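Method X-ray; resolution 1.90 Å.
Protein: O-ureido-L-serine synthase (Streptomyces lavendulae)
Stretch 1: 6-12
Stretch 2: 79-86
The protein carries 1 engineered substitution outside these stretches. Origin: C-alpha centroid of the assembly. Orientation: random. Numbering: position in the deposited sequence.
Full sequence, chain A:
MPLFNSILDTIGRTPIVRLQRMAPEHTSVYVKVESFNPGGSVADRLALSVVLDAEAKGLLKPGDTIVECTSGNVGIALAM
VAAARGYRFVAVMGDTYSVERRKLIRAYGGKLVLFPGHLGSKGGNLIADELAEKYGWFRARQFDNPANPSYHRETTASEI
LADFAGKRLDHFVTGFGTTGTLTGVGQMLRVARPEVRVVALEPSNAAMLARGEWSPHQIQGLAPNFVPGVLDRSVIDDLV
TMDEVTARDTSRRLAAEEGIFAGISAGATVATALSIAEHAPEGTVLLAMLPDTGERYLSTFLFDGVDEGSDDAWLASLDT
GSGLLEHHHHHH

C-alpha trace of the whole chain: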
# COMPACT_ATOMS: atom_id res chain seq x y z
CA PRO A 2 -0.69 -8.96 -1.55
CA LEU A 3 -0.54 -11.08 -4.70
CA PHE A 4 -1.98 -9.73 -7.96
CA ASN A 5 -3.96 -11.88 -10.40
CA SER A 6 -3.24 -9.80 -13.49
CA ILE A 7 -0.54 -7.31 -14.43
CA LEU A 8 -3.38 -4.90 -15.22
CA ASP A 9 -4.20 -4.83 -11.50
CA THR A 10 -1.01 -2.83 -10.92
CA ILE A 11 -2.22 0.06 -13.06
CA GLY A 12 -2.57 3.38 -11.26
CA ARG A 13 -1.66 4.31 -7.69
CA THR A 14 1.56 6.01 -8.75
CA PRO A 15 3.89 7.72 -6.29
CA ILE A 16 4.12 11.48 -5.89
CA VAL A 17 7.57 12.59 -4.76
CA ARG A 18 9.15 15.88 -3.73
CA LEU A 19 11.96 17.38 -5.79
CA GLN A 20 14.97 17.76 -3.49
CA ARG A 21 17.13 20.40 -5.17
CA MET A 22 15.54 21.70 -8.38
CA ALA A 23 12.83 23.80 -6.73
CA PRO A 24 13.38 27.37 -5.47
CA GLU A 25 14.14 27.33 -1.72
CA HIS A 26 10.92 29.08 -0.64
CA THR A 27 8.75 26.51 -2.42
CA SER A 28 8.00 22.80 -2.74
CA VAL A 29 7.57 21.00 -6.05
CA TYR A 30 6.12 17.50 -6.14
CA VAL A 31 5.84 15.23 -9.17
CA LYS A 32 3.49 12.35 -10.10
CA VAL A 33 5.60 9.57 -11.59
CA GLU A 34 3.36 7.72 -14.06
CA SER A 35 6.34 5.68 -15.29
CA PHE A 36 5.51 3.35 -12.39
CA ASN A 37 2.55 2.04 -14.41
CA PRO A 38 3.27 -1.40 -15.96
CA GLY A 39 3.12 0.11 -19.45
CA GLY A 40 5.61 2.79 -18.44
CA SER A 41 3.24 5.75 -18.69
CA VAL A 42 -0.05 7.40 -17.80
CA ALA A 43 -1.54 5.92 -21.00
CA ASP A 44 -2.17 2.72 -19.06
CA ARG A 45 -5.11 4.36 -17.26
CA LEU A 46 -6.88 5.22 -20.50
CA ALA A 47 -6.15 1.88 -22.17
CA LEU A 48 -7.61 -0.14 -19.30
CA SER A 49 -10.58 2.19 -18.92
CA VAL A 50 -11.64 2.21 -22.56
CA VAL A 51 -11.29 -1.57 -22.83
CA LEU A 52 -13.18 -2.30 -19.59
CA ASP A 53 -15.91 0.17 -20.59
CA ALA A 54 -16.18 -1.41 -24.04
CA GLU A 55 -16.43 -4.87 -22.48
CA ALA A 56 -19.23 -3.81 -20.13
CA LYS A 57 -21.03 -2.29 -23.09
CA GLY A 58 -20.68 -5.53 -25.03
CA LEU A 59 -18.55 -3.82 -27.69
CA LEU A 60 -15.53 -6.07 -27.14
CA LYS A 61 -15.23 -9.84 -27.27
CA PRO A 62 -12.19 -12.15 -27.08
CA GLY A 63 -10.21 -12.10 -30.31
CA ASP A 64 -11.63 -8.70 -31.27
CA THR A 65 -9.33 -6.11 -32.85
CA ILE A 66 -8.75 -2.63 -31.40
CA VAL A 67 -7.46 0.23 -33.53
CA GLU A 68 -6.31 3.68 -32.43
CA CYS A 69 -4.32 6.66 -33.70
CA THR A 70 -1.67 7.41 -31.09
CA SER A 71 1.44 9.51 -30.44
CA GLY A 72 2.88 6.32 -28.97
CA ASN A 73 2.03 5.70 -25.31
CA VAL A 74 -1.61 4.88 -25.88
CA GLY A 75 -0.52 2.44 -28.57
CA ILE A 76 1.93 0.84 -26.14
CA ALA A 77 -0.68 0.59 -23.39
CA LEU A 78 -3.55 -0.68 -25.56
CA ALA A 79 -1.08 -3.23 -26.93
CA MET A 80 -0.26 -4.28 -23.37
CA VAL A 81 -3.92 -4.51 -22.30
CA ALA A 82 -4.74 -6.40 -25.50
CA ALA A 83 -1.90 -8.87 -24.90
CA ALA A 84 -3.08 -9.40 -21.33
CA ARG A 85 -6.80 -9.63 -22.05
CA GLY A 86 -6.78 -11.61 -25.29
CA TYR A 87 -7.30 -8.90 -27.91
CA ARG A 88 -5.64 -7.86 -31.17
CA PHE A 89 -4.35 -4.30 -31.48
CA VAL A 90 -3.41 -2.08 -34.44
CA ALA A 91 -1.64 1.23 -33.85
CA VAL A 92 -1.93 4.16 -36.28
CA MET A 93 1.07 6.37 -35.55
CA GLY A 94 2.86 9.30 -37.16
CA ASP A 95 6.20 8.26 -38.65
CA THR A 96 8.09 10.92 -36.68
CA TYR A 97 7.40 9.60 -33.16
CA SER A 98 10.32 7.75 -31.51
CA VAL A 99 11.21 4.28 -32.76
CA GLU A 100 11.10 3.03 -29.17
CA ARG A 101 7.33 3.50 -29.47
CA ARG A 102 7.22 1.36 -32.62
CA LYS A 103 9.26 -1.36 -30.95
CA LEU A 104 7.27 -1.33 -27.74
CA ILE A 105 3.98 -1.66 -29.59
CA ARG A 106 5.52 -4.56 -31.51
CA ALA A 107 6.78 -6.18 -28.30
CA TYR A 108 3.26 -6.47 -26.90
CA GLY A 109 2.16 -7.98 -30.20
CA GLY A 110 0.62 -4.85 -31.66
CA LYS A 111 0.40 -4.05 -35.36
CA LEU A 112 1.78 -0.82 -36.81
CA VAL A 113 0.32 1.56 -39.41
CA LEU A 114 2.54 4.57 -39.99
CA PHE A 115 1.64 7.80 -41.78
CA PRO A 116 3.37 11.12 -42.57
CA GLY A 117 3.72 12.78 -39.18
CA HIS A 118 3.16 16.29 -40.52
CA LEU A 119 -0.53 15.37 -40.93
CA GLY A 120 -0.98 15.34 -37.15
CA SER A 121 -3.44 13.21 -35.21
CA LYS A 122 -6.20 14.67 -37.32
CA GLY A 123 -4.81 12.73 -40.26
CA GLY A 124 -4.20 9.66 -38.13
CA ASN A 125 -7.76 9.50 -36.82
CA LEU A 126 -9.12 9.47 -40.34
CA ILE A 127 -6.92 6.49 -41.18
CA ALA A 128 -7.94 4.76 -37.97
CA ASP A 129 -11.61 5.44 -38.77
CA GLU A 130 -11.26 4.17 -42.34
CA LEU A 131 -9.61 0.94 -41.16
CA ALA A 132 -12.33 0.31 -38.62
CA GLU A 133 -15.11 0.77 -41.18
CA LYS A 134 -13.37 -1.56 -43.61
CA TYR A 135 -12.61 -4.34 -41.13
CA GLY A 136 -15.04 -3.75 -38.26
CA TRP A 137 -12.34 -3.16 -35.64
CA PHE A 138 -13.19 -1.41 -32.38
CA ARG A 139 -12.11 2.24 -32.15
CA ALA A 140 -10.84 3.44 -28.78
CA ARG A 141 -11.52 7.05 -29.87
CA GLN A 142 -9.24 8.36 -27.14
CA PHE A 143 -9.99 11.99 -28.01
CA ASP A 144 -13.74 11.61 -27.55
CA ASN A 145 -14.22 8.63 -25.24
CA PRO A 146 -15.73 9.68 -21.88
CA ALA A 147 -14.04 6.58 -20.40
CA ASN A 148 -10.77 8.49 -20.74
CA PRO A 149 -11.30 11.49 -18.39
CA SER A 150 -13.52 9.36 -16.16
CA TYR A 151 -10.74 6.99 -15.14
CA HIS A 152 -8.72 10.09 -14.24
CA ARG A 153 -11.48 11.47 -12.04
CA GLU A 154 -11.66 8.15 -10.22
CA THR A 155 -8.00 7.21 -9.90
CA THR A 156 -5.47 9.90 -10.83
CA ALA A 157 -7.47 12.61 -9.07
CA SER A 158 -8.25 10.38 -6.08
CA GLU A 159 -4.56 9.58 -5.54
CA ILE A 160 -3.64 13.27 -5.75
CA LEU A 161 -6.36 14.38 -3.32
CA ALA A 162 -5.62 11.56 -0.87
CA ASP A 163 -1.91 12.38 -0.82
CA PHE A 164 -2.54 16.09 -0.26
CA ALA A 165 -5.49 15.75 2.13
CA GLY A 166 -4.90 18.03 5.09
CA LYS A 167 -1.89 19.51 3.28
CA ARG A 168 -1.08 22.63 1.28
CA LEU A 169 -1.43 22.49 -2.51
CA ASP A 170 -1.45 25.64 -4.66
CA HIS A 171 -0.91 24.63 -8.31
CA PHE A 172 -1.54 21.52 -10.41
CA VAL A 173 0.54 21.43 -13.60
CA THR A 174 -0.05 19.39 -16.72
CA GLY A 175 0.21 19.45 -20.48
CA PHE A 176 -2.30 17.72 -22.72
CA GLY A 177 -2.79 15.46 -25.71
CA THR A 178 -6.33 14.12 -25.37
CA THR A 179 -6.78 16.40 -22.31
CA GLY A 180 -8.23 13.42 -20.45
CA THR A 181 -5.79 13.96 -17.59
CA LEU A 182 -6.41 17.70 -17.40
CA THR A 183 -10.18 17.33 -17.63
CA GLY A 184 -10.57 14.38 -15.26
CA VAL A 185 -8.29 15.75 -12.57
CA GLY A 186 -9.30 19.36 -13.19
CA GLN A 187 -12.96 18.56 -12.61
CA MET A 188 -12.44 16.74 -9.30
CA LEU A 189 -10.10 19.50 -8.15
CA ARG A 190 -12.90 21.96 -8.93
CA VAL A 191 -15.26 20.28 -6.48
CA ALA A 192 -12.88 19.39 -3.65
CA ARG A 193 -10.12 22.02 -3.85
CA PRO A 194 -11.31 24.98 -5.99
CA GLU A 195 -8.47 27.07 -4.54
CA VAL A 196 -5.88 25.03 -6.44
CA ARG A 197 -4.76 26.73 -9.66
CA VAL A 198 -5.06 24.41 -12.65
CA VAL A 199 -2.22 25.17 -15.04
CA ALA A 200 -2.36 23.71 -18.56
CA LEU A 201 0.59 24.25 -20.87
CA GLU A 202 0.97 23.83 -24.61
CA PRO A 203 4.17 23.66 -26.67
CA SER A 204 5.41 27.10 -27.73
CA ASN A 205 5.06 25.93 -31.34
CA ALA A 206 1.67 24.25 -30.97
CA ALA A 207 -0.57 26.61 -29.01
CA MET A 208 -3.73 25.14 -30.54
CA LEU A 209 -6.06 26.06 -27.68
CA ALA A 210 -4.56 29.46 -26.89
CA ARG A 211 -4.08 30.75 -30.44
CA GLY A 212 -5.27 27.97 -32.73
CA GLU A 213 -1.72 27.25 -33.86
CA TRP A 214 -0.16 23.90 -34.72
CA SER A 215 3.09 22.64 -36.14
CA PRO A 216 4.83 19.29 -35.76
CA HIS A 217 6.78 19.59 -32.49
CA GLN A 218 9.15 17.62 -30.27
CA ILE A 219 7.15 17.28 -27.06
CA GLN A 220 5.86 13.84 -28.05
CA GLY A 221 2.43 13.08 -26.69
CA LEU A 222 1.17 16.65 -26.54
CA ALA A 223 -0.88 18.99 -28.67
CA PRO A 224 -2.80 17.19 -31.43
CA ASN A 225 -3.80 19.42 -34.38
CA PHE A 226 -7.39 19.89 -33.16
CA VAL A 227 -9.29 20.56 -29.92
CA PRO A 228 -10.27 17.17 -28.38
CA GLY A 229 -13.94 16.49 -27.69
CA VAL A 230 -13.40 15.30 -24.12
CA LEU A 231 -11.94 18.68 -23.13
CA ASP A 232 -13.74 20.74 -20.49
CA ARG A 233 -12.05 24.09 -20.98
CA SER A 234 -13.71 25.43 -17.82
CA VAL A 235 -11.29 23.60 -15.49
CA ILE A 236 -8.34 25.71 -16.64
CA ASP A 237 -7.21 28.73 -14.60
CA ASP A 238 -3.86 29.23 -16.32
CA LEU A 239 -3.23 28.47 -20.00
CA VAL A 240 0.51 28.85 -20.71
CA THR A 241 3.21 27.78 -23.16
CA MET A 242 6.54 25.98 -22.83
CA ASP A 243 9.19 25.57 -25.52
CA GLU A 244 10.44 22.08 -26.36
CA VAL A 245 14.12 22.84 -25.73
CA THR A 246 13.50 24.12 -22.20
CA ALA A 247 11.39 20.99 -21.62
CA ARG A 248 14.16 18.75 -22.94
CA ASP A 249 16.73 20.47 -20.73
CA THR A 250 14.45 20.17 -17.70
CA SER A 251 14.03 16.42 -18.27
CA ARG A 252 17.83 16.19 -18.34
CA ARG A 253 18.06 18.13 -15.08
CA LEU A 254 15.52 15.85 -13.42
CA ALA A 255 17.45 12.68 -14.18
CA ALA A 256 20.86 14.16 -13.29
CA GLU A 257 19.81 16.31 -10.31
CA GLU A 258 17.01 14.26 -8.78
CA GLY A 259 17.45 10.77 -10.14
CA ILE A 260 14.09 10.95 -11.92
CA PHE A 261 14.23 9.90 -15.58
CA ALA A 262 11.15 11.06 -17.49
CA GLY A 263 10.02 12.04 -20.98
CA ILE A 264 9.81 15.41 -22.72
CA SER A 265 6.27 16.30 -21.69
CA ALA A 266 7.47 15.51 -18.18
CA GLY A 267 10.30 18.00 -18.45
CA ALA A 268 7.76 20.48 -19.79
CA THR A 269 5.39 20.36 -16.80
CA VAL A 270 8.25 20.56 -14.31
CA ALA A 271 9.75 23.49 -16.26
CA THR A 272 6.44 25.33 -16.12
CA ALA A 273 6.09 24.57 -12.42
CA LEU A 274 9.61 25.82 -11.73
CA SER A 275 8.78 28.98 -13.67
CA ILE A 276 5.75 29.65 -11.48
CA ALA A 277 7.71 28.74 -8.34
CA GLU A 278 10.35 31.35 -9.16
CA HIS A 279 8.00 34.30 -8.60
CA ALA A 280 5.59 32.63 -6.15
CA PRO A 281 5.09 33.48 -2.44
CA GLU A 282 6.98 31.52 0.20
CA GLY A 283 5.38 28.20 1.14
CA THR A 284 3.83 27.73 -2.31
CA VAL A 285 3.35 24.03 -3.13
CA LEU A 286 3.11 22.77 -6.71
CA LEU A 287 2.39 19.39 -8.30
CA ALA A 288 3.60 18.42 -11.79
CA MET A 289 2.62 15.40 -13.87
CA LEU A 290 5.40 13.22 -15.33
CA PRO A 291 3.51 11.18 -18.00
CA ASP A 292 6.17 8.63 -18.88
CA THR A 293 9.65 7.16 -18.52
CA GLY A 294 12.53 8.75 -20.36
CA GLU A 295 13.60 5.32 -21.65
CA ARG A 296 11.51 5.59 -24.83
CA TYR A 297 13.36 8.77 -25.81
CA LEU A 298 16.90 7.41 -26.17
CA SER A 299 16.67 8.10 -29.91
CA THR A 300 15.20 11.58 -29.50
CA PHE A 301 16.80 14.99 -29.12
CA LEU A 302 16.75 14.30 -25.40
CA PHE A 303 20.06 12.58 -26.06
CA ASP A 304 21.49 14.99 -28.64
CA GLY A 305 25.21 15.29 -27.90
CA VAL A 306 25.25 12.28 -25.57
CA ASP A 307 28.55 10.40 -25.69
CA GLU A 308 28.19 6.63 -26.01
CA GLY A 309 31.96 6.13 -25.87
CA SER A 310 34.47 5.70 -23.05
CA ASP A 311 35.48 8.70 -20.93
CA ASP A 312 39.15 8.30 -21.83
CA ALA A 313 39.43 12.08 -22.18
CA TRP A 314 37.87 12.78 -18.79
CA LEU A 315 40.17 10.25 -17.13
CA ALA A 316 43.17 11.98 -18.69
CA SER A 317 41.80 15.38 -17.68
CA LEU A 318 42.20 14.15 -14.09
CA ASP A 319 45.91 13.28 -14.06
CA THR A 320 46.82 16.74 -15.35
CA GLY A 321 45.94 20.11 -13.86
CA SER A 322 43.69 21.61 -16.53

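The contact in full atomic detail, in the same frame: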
# COMPACT_ATOMS: atom_id res chain seq x y z
N SER A 6 -3.67 -10.26 -12.18
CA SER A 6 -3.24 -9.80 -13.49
C SER A 6 -2.32 -8.60 -13.38
O SER A 6 -2.38 -7.85 -12.41
CB SER A 6 -4.46 -9.42 -14.34
OG SER A 6 -4.06 -8.76 -15.54
N ILE A 7 -1.47 -8.43 -14.39
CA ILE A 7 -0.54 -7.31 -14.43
C ILE A 7 -1.33 -6.01 -14.53
O ILE A 7 -0.87 -4.95 -14.09
CB ILE A 7 0.42 -7.44 -15.65
CG1 ILE A 7 1.45 -6.30 -15.64
CG2 ILE A 7 -0.37 -7.43 -16.95
CD1 ILE A 7 2.51 -6.45 -14.56
N LEU A 8 -2.54 -6.09 -15.08
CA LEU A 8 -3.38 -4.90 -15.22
C LEU A 8 -3.89 -4.40 -13.87
O LEU A 8 -4.42 -3.29 -13.77
CB LEU A 8 -4.57 -5.19 -16.14
CG LEU A 8 -4.31 -5.84 -17.51
CD1 LEU A 8 -5.61 -5.86 -18.32
CD2 LEU A 8 -3.22 -5.08 -18.26
N ASP A 9 -3.74 -5.22 -12.83
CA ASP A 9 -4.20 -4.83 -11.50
C ASP A 9 -3.17 -3.94 -10.80
O ASP A 9 -3.38 -3.49 -9.67
CB ASP A 9 -4.49 -6.07 -10.64
CG ASP A 9 -5.61 -6.93 -11.22
OD1 ASP A 9 -6.50 -6.37 -11.90
OD2 ASP A 9 -5.59 -8.16 -11.01
N THR A 10 -2.06 -3.67 -11.48
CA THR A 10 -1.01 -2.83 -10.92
C THR A 10 -1.06 -1.45 -11.55
O THR A 10 -0.22 -0.60 -11.29
CB THR A 10 0.40 -3.41 -11.17
OG1 THR A 10 0.72 -3.32 -12.56
CG2 THR A 10 0.46 -4.86 -10.71
N ILE A 11 -2.06 -1.23 -12.40
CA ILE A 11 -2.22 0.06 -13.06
C ILE A 11 -2.74 1.11 -12.08
O ILE A 11 -3.66 0.85 -11.30
CB ILE A 11 -3.17 -0.06 -14.28
CG1 ILE A 11 -2.44 -0.74 -15.44
CG2 ILE A 11 -3.67 1.33 -14.69
CD1 ILE A 11 -3.31 -1.08 -16.63
N GLY A 12 -2.15 2.30 -12.13
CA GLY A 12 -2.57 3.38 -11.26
C GLY A 12 -1.78 3.41 -9.96
O GLY A 12 -0.74 2.76 -9.85
N ALA A 79 -1.75 -2.00 -26.50
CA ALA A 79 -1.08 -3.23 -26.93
C ALA A 79 -0.94 -4.13 -25.71
O ALA A 79 -1.26 -5.32 -25.77
CB ALA A 79 0.28 -2.91 -27.52
N MET A 80 -0.46 -3.55 -24.62
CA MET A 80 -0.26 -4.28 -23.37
C MET A 80 -1.57 -4.86 -22.81
O MET A 80 -1.61 -6.01 -22.37
CB MET A 80 0.38 -3.37 -22.33
CG MET A 80 0.81 -4.09 -21.07
SD MET A 80 1.08 -2.97 -19.70
CE MET A 80 -0.43 -2.00 -19.67
N VAL A 81 -2.62 -4.05 -22.80
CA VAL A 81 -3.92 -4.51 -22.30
C VAL A 81 -4.43 -5.62 -23.22
O VAL A 81 -4.95 -6.64 -22.76
CB VAL A 81 -4.95 -3.36 -22.27
CG1 VAL A 81 -6.34 -3.92 -22.04
CG2 VAL A 81 -4.60 -2.35 -21.17
N ALA A 82 -4.28 -5.42 -24.52
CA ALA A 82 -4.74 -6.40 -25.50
C ALA A 82 -4.01 -7.73 -25.29
O ALA A 82 -4.64 -8.79 -25.28
CB ALA A 82 -4.51 -5.88 -26.91
N ALA A 83 -2.70 -7.67 -25.11
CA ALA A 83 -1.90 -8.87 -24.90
C ALA A 83 -2.32 -9.58 -23.62
O ALA A 83 -2.34 -10.80 -23.55
CB ALA A 83 -0.41 -8.53 -24.85
N ALA A 84 -2.67 -8.81 -22.60
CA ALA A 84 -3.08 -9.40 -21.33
C ALA A 84 -4.51 -9.94 -21.34
O ALA A 84 -4.79 -10.99 -20.75
CB ALA A 84 -2.93 -8.38 -20.22
N ARG A 85 -5.40 -9.24 -22.03
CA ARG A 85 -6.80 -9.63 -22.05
C ARG A 85 -7.29 -10.47 -23.22
O ARG A 85 -8.47 -10.85 -23.26
CB ARG A 85 -7.66 -8.37 -21.90
CG ARG A 85 -7.59 -7.78 -20.50
CD ARG A 85 -8.49 -6.56 -20.34
NE ARG A 85 -9.86 -6.93 -19.96
CZ ARG A 85 -10.23 -7.32 -18.74
NH1 ARG A 85 -9.33 -7.40 -17.76
NH2 ARG A 85 -11.49 -7.62 -18.50
N GLY A 86 -6.40 -10.79 -24.15
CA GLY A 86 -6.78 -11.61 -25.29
C GLY A 86 -7.38 -10.86 -26.47
O GLY A 86 -8.33 -11.33 -27.09

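The centre of this contact is L8, which loses 89 Å² to the other stretch, the largest share of any residue in a small interface of 263 Å² summed over both sides. Its CA-to-CB bond points toward the helix, and with chi1 at -50° (m) and chi2 at -173° (t) both methyl groups reach the helix surface. L8 CD2 lies 3.8 Å from A84 CB, 4.2 Å from V81 CG2 and 4.4 Å from M80 CE; it also comes within 4.1 Å of the V81 backbone at CA. These are van der Waals separations between saturated carbons, so the attraction is dispersion together with the exclusion of water. The CA-to-CB bond of A84 points toward stretch 1, and its CB makes the shortest of the L8 CD2 contacts, at 3.8 Å. The CA atoms of L8 and V81 stand 7.1 Å apart, the closest backbone register.

Two isoleucines extend the apolar patch. I7 CG2 meets A84 CB at 4.3 Å, so A84 touches both I7 and L8. I11 CD1 reaches M80 CE at 4.3 Å. The CA-to-CB bond of M80 runs sideways, but its t, t, p side chain brings the terminal methyl nearer, where it contacts both L8 and I11.

The backbones on the two sides are each held internally. In stretch 1, residues 7-10 form a 3-10 segment: D9 N donates to S6 O at 3.0 Å and T10 N to I7 O at 3.1 Å, both i to i-3 bonds, while the bond from I11 N to L8 O, 3.4 Å, is weak. This turn carries I7 and L8 on adjacent positions and returns I11 to the same helix. In stretch 2, A84 N to M80 O (3.0 Å) and R85 N to V81 O (2.7 Å) are i to i-4 bonds of the helix, which bring M80 and A84 one turn apart. G86 then leaves helical geometry with positive phi (86°), where a side chain would press against the preceding carbonyl oxygen.

At the edge, R85 packs through its aliphatic portion: R85 CG is 3.5 Å from L8 CD1, which also lies near the plane of the guanidinium, at its edge. R85 NE and NH2 are hydrogen-bonded elsewhere in the structure. No hydrogen bond crosses between the stretches; the polar groups of stretch 1 instead brace its turn. S6 N donates to D9 OD2 (3.1 Å, 155°), L8 N to S6 OG (3.1 Å, 161°) and T10 OG1 to I7 O (2.7 Å).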